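Local structure of coenzyme A transferase (Yersinia pestis, 3QLI) at residues A[220-231]-A[377-385]. The protein probably transfers coenzyme A from an acyl-CoA to a carboxylate such as acetate, as a member of the acetyl-CoA hydrolase/transferase family. Numbering follows the deposited sequence.
Sequences EYTSISHIIADL and RSIIATPST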
ATOM      1  N   GLU A 220      16.540  11.886 -23.787  1.00 22.28           N
ATOM      2  CA  GLU A 220      15.721  12.422 -22.688  1.00 21.96           C
ATOM      3  C   GLU A 220      16.346  12.215 -21.315  1.00 21.40           C
ATOM      4  O   GLU A 220      16.039  12.948 -20.380  1.00 21.38           O
ATOM      5  CB  GLU A 220      14.314  11.831 -22.695  1.00 20.43           C
ATOM      6  CG  GLU A 220      13.515  12.166 -23.938  1.00 24.57           C
ATOM      7  CD  GLU A 220      13.647  11.104 -25.022  1.00 28.38           C
ATOM      8  OE1 GLU A 220      14.786  10.685 -25.324  1.00 27.48           O
ATOM      9  OE2 GLU A 220      12.601  10.687 -25.568  1.00 29.56           O
ATOM     10  N   TYR A 221      17.213  11.217 -21.194  1.00 22.08           N
ATOM     11  CA  TYR A 221      17.814  10.875 -19.907  1.00 21.37           C
ATOM     12  C   TYR A 221      18.754  11.956 -19.412  1.00 20.58           C
ATOM     13  O   TYR A 221      19.009  12.055 -18.218  1.00 20.50           O
ATOM     14  CB  TYR A 221      18.584   9.550 -19.986  1.00 23.31           C
ATOM     15  CG  TYR A 221      17.715   8.301 -20.076  1.00 22.74           C
ATOM     16  CD1 TYR A 221      16.338   8.370 -19.912  1.00 23.73           C
ATOM     17  CD2 TYR A 221      18.283   7.056 -20.320  1.00 27.85           C
ATOM     18  CE1 TYR A 221      15.541   7.227 -20.002  1.00 24.69           C
ATOM     19  CE2 TYR A 221      17.501   5.908 -20.413  1.00 26.80           C
ATOM     20  CZ  TYR A 221      16.135   5.998 -20.251  1.00 29.82           C
ATOM     21  OH  TYR A 221      15.364   4.857 -20.339  1.00 30.36           O
ATOM     22  N   THR A 222      19.303  12.747 -20.325  1.00 22.11           N
ATOM     23  CA  THR A 222      20.198  13.813 -19.900  1.00 22.98           C
ATOM     24  C   THR A 222      19.433  14.798 -19.036  1.00 19.62           C
ATOM     25  O   THR A 222      19.842  15.091 -17.915  1.00 19.42           O
ATOM     26  CB  THR A 222      20.871  14.528 -21.080  1.00 22.72           C
ATOM     27  OG1 THR A 222      21.712  13.595 -21.769  1.00 28.20           O
ATOM     28  CG2 THR A 222      21.722  15.693 -20.580  1.00 26.67           C
ATOM     29  N   SER A 223      18.313  15.300 -19.548  1.00 18.69           N
ATOM     30  CA  SER A 223      17.522  16.264 -18.787  1.00 16.99           C
ATOM     31  C   SER A 223      16.945  15.609 -17.538  1.00 17.06           C
ATOM     32  O   SER A 223      16.947  16.187 -16.460  1.00 16.54           O
ATOM     33  CB  SER A 223      16.369  16.804 -19.627  1.00 19.98           C
ATOM     34  OG  SER A 223      15.423  17.448 -18.786  1.00 22.44           O
ATOM     35  N   ILE A 224      16.419  14.402 -17.701  1.00 17.92           N
ATOM     36  CA  ILE A 224      15.853  13.686 -16.567  1.00 15.87           C
ATOM     37  C   ILE A 224      16.878  13.465 -15.448  1.00 16.89           C
ATOM     38  O   ILE A 224      16.577  13.681 -14.281  1.00 16.15           O
ATOM     39  CB  ILE A 224      15.217  12.368 -17.010  1.00 17.35           C
ATOM     40  CG1 ILE A 224      14.017  12.668 -17.923  1.00 14.31           C
ATOM     41  CG2 ILE A 224      14.815  11.528 -15.766  1.00 18.34           C
ATOM     42  CD1 ILE A 224      13.345  11.417 -18.520  1.00 18.15           C
ATOM     43  N   SER A 225      18.091  13.036 -15.788  1.00 16.80           N
ATOM     44  CA  SER A 225      19.073  12.770 -14.742  1.00 17.19           C
ATOM     45  C   SER A 225      19.427  14.041 -13.974  1.00 16.78           C
ATOM     46  O   SER A 225      19.715  13.984 -12.783  1.00 17.26           O
ATOM     47  CB  SER A 225      20.334  12.096 -15.304  1.00 18.30           C
ATOM     48  OG  SER A 225      20.982  12.953 -16.229  1.00 20.08           O
ATOM     49  N   HIS A 226      19.404  15.195 -14.640  1.00 19.40           N
ATOM     50  CA  HIS A 226      19.684  16.449 -13.938  1.00 17.97           C
ATOM     51  C   HIS A 226      18.536  16.941 -13.063  1.00 16.97           C
ATOM     52  O   HIS A 226      18.767  17.470 -11.976  1.00 18.71           O
ATOM     53  CB  HIS A 226      20.171  17.533 -14.899  1.00 19.16           C
ATOM     54  CG  HIS A 226      21.578  17.311 -15.352  1.00 22.84           C
ATOM     55  ND1 HIS A 226      21.889  16.603 -16.495  1.00 25.97           N
ATOM     56  CD2 HIS A 226      22.762  17.636 -14.778  1.00 25.23           C
ATOM     57  CE1 HIS A 226      23.203  16.539 -16.629  1.00 25.01           C
ATOM     58  NE2 HIS A 226      23.756  17.157 -15.598  1.00 28.36           N
ATOM     59  N   ILE A 227      17.302  16.754 -13.513  1.00 14.64           N
ATOM     60  CA  ILE A 227      16.167  17.157 -12.686  1.00 15.25           C
ATOM     61  C   ILE A 227      16.139  16.284 -11.422  1.00 16.49           C
ATOM     62  O   ILE A 227      15.943  16.762 -10.307  1.00 18.03           O
ATOM     63  CB  ILE A 227      14.853  17.005 -13.449  1.00 17.01           C
ATOM     64  CG1 ILE A 227      14.836  17.934 -14.667  1.00 17.07           C
ATOM     65  CG2 ILE A 227      13.658  17.277 -12.529  1.00 15.20           C
ATOM     66  CD1 ILE A 227      13.856  17.475 -15.735  1.00 16.60           C
ATOM     67  N   ILE A 228      16.341  14.994 -11.608  1.00 16.37           N
ATOM     68  CA  ILE A 228      16.377  14.072 -10.472  1.00 18.31           C
ATOM     69  C   ILE A 228      17.512  14.437  -9.533  1.00 17.53           C
ATOM     70  O   ILE A 228      17.316  14.560  -8.322  1.00 17.79           O
ATOM     71  CB  ILE A 228      16.543  12.616 -10.942  1.00 16.50           C
ATOM     72  CG1 ILE A 228      15.284  12.173 -11.687  1.00 14.94           C
ATOM     73  CG2 ILE A 228      16.846  11.686  -9.747  1.00 16.31           C
ATOM     74  CD1 ILE A 228      15.352  10.770 -12.237  1.00 18.98           C
ATOM     75  N   ALA A 229      18.706  14.638 -10.087  1.00 19.20           N
ATOM     76  CA  ALA A 229      19.856  14.959  -9.244  1.00 20.23           C
ATOM     77  C   ALA A 229      19.626  16.233  -8.427  1.00 20.07           C
ATOM     78  O   ALA A 229      20.100  16.344  -7.300  1.00 19.16           O
ATOM     79  CB  ALA A 229      21.140  15.069 -10.077  1.00 20.73           C
ATOM     80  N   ASP A 230      18.907  17.196  -8.991  1.00 18.26           N
ATOM     81  CA  ASP A 230      18.610  18.422  -8.257  1.00 19.62           C
ATOM     82  C   ASP A 230      17.754  18.151  -7.018  1.00 22.00           C
ATOM     83  O   ASP A 230      17.744  18.945  -6.078  1.00 18.55           O
ATOM     84  CB  ASP A 230      17.899  19.439  -9.150  1.00 21.21           C
ATOM     85  CG  ASP A 230      18.835  20.126 -10.133  1.00 27.61           C
ATOM     86  OD1 ASP A 230      20.071  19.962 -10.016  1.00 25.92           O
ATOM     87  OD2 ASP A 230      18.318  20.845 -11.021  1.00 27.02           O
ATOM     88  N   LEU A 231      17.033  17.031  -7.025  1.00 22.18           N
ATOM     89  CA  LEU A 231      16.150  16.663  -5.920  1.00 21.96           C
ATOM     90  C   LEU A 231      16.849  15.783  -4.880  1.00 22.53           C
ATOM     91  O   LEU A 231      16.235  15.373  -3.896  1.00 23.15           O
ATOM     92  CB  LEU A 231      14.901  15.935  -6.449  1.00 19.94           C
ATOM     93  CG  LEU A 231      13.960  16.749  -7.339  1.00 21.63           C
ATOM     94  CD1 LEU A 231      12.958  15.850  -8.050  1.00 20.74           C
ATOM     95  CD2 LEU A 231      13.244  17.809  -6.520  1.00 25.45           C
ATOM     96  N   ARG A 377      11.989  11.921  -0.364  1.00 13.97           N
ATOM     97  CA  ARG A 377      11.284  12.151  -1.622  1.00 15.33           C
ATOM     98  C   ARG A 377      11.210  10.866  -2.437  1.00 14.96           C
ATOM     99  O   ARG A 377      12.222  10.180  -2.616  1.00 14.03           O
ATOM    100  CB  ARG A 377      12.001  13.211  -2.476  1.00 16.33           C
ATOM    101  CG  ARG A 377      12.064  14.598  -1.861  1.00 25.18           C
ATOM    102  CD  ARG A 377      12.692  15.620  -2.821  1.00 25.57           C
ATOM    103  NE  ARG A 377      12.685  16.953  -2.215  1.00 32.35           N
ATOM    104  CZ  ARG A 377      13.735  17.766  -2.148  1.00 35.99           C
ATOM    105  NH1 ARG A 377      14.903  17.410  -2.674  1.00 28.63           N
ATOM    106  NH2 ARG A 377      13.611  18.949  -1.554  1.00 34.11           N
ATOM    107  N   SER A 378      10.017  10.555  -2.937  1.00 11.66           N
ATOM    108  CA  SER A 378       9.864   9.477  -3.914  1.00 12.57           C
ATOM    109  C   SER A 378       9.715  10.085  -5.311  1.00 12.27           C
ATOM    110  O   SER A 378       8.889  10.972  -5.524  1.00 14.97           O
ATOM    111  CB  SER A 378       8.626   8.628  -3.607  1.00 13.91           C
ATOM    112  OG  SER A 378       8.197   7.946  -4.779  1.00 13.21           O
ATOM    113  N   ILE A 379      10.534   9.618  -6.246  1.00 12.36           N
ATOM    114  CA  ILE A 379      10.523  10.108  -7.616  1.00 11.78           C
ATOM    115  C   ILE A 379      10.179   8.953  -8.553  1.00 12.31           C
ATOM    116  O   ILE A 379      10.752   7.859  -8.454  1.00 13.87           O
ATOM    117  CB  ILE A 379      11.906  10.670  -8.021  1.00 12.85           C
ATOM    118  CG1 ILE A 379      12.240  11.896  -7.162  1.00 17.23           C
ATOM    119  CG2 ILE A 379      11.925  11.013  -9.516  1.00 13.49           C
ATOM    120  CD1 ILE A 379      13.725  12.236  -7.103  1.00 16.51           C
ATOM    121  N   ILE A 380       9.233   9.187  -9.449  1.00 11.86           N
ATOM    122  CA  ILE A 380       8.945   8.216 -10.499  1.00 11.87           C
ATOM    123  C   ILE A 380       9.133   8.971 -11.810  1.00 14.47           C
ATOM    124  O   ILE A 380       8.549  10.029 -12.008  1.00 13.60           O
ATOM    125  CB  ILE A 380       7.526   7.662 -10.389  1.00 13.24           C
ATOM    126  CG1 ILE A 380       7.410   6.775  -9.131  1.00 16.79           C
ATOM    127  CG2 ILE A 380       7.171   6.889 -11.654  1.00 13.24           C
ATOM    128  CD1 ILE A 380       5.974   6.310  -8.815  1.00 16.78           C
ATOM    129  N   ALA A 381       9.980   8.441 -12.684  1.00 12.03           N
ATOM    130  CA  ALA A 381      10.401   9.189 -13.864  1.00 14.68           C
ATOM    131  C   ALA A 381      10.133   8.407 -15.134  1.00 15.84           C
ATOM    132  O   ALA A 381      10.225   7.176 -15.145  1.00 16.09           O
ATOM    133  CB  ALA A 381      11.889   9.521 -13.766  1.00 14.28           C
ATOM    134  N   THR A 382       9.819   9.122 -16.212  1.00 15.62           N
ATOM    135  CA  THR A 382       9.734   8.495 -17.530  1.00 14.73           C
ATOM    136  C   THR A 382       9.975   9.552 -18.600  1.00 16.07           C
ATOM    137  O   THR A 382       9.628  10.718 -18.402  1.00 15.45           O
ATOM    138  CB  THR A 382       8.343   7.875 -17.790  1.00 16.69           C
ATOM    139  OG1 THR A 382       8.276   7.372 -19.134  1.00 18.66           O
ATOM    140  CG2 THR A 382       7.250   8.921 -17.607  1.00 16.92           C
ATOM    141  N   PRO A 383      10.580   9.151 -19.733  1.00 16.87           N
ATOM    142  CA  PRO A 383      10.553  10.033 -20.912  1.00 16.54           C
ATOM    143  C   PRO A 383       9.085  10.295 -21.245  1.00 17.79           C
ATOM    144  O   PRO A 383       8.249   9.418 -20.971  1.00 18.30           O
ATOM    145  CB  PRO A 383      11.166   9.174 -22.026  1.00 21.19           C
ATOM    146  CG  PRO A 383      11.771   7.981 -21.351  1.00 23.57           C
ATOM    147  CD  PRO A 383      11.126   7.812 -20.021  1.00 19.87           C
ATOM    148  N   SER A 384       8.767  11.440 -21.844  1.00 15.33           N
ATOM    149  CA  SER A 384       7.375  11.801 -22.070  1.00 16.57           C
ATOM    150  C   SER A 384       6.740  11.057 -23.238  1.00 16.77           C
ATOM    151  O   SER A 384       5.517  10.985 -23.328  1.00 17.53           O
ATOM    152  CB  SER A 384       7.236  13.310 -22.293  1.00 16.76           C
ATOM    153  OG  SER A 384       7.799  13.676 -23.540  1.00 15.69           O
ATOM    154  N   THR A 385       7.560  10.510 -24.134  1.00 16.87           N
ATOM    155  CA  THR A 385       7.031   9.825 -25.310  1.00 18.75           C
ATOM    156  C   THR A 385       7.747   8.511 -25.593  1.00 22.15           C
ATOM    157  O   THR A 385       8.761   8.190 -24.971  1.00 19.88           O
ATOM    158  CB  THR A 385       7.133  10.697 -26.580  1.00 20.70           C
ATOM    159  OG1 THR A 385       8.508  10.832 -26.965  1.00 20.90           O
ATOM    160  CG2 THR A 385       6.543  12.069 -26.326  1.00 18.11           C
TER
HETATM  161  O   HOH W   1      10.203  11.664 -24.769  1.00 19.03           O
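With CG1 anti to the carbonyl carbon (chi1 -65° in I224, and much the same in I228) and CG2 anti to the backbone N, I224 and I228 each present two branches to the strand, and A381 CB is touched by one of each: I224 CG2 at 4.1 Å and I228 CD1 at 4.0 Å. The extended chi2 of I224 carries its CD1 further, to 3.8 Å from T382 O, where the strand has just ended. I379 packs against both I228 and L231: its CG2 meets I228 CG1, while its CD1 meets I228 CG2, lies 3.8 Å from L231 CD1 and also packs on L231 CB, the side chains crossing obliquely in both pairs.

Helix 220-230 and strand 377-381 run antiparallel, with 172° between their N-to-C directions and their axes 10.5 Å apart at closest approach. The strand is an inner one of the mixed sheet, between 332-337 and 411-414, and I379, A381 and R377 turn one face of it to this helix; S378 and I380 face helix 363-372 on the other, giving the alpha/beta/alpha layering of the C-terminal half of this CoA-transferase.

Past the last helical turn, R377 NH1 donates to L231 O in a short (2.7 Å) but bent bond. The oxygen lies in the guanidinium plane, yet the donor stands 45° out of the carbonyl plane, not on a lone pair, and L231 CD2 sits over one guanidinium face. At the other end P383 CG approaches the Y221 ring obliquely at CE1, and P383 CB packs against E220. E220 accepts a bond from a water at OE2 (2.7 Å); the same water accepts from T385 OG1. This end lies near a CoA site: Y221 adjoins A244, and T382 touches R393, both of which bind CoA in another structure of this protein, though this chain carries none.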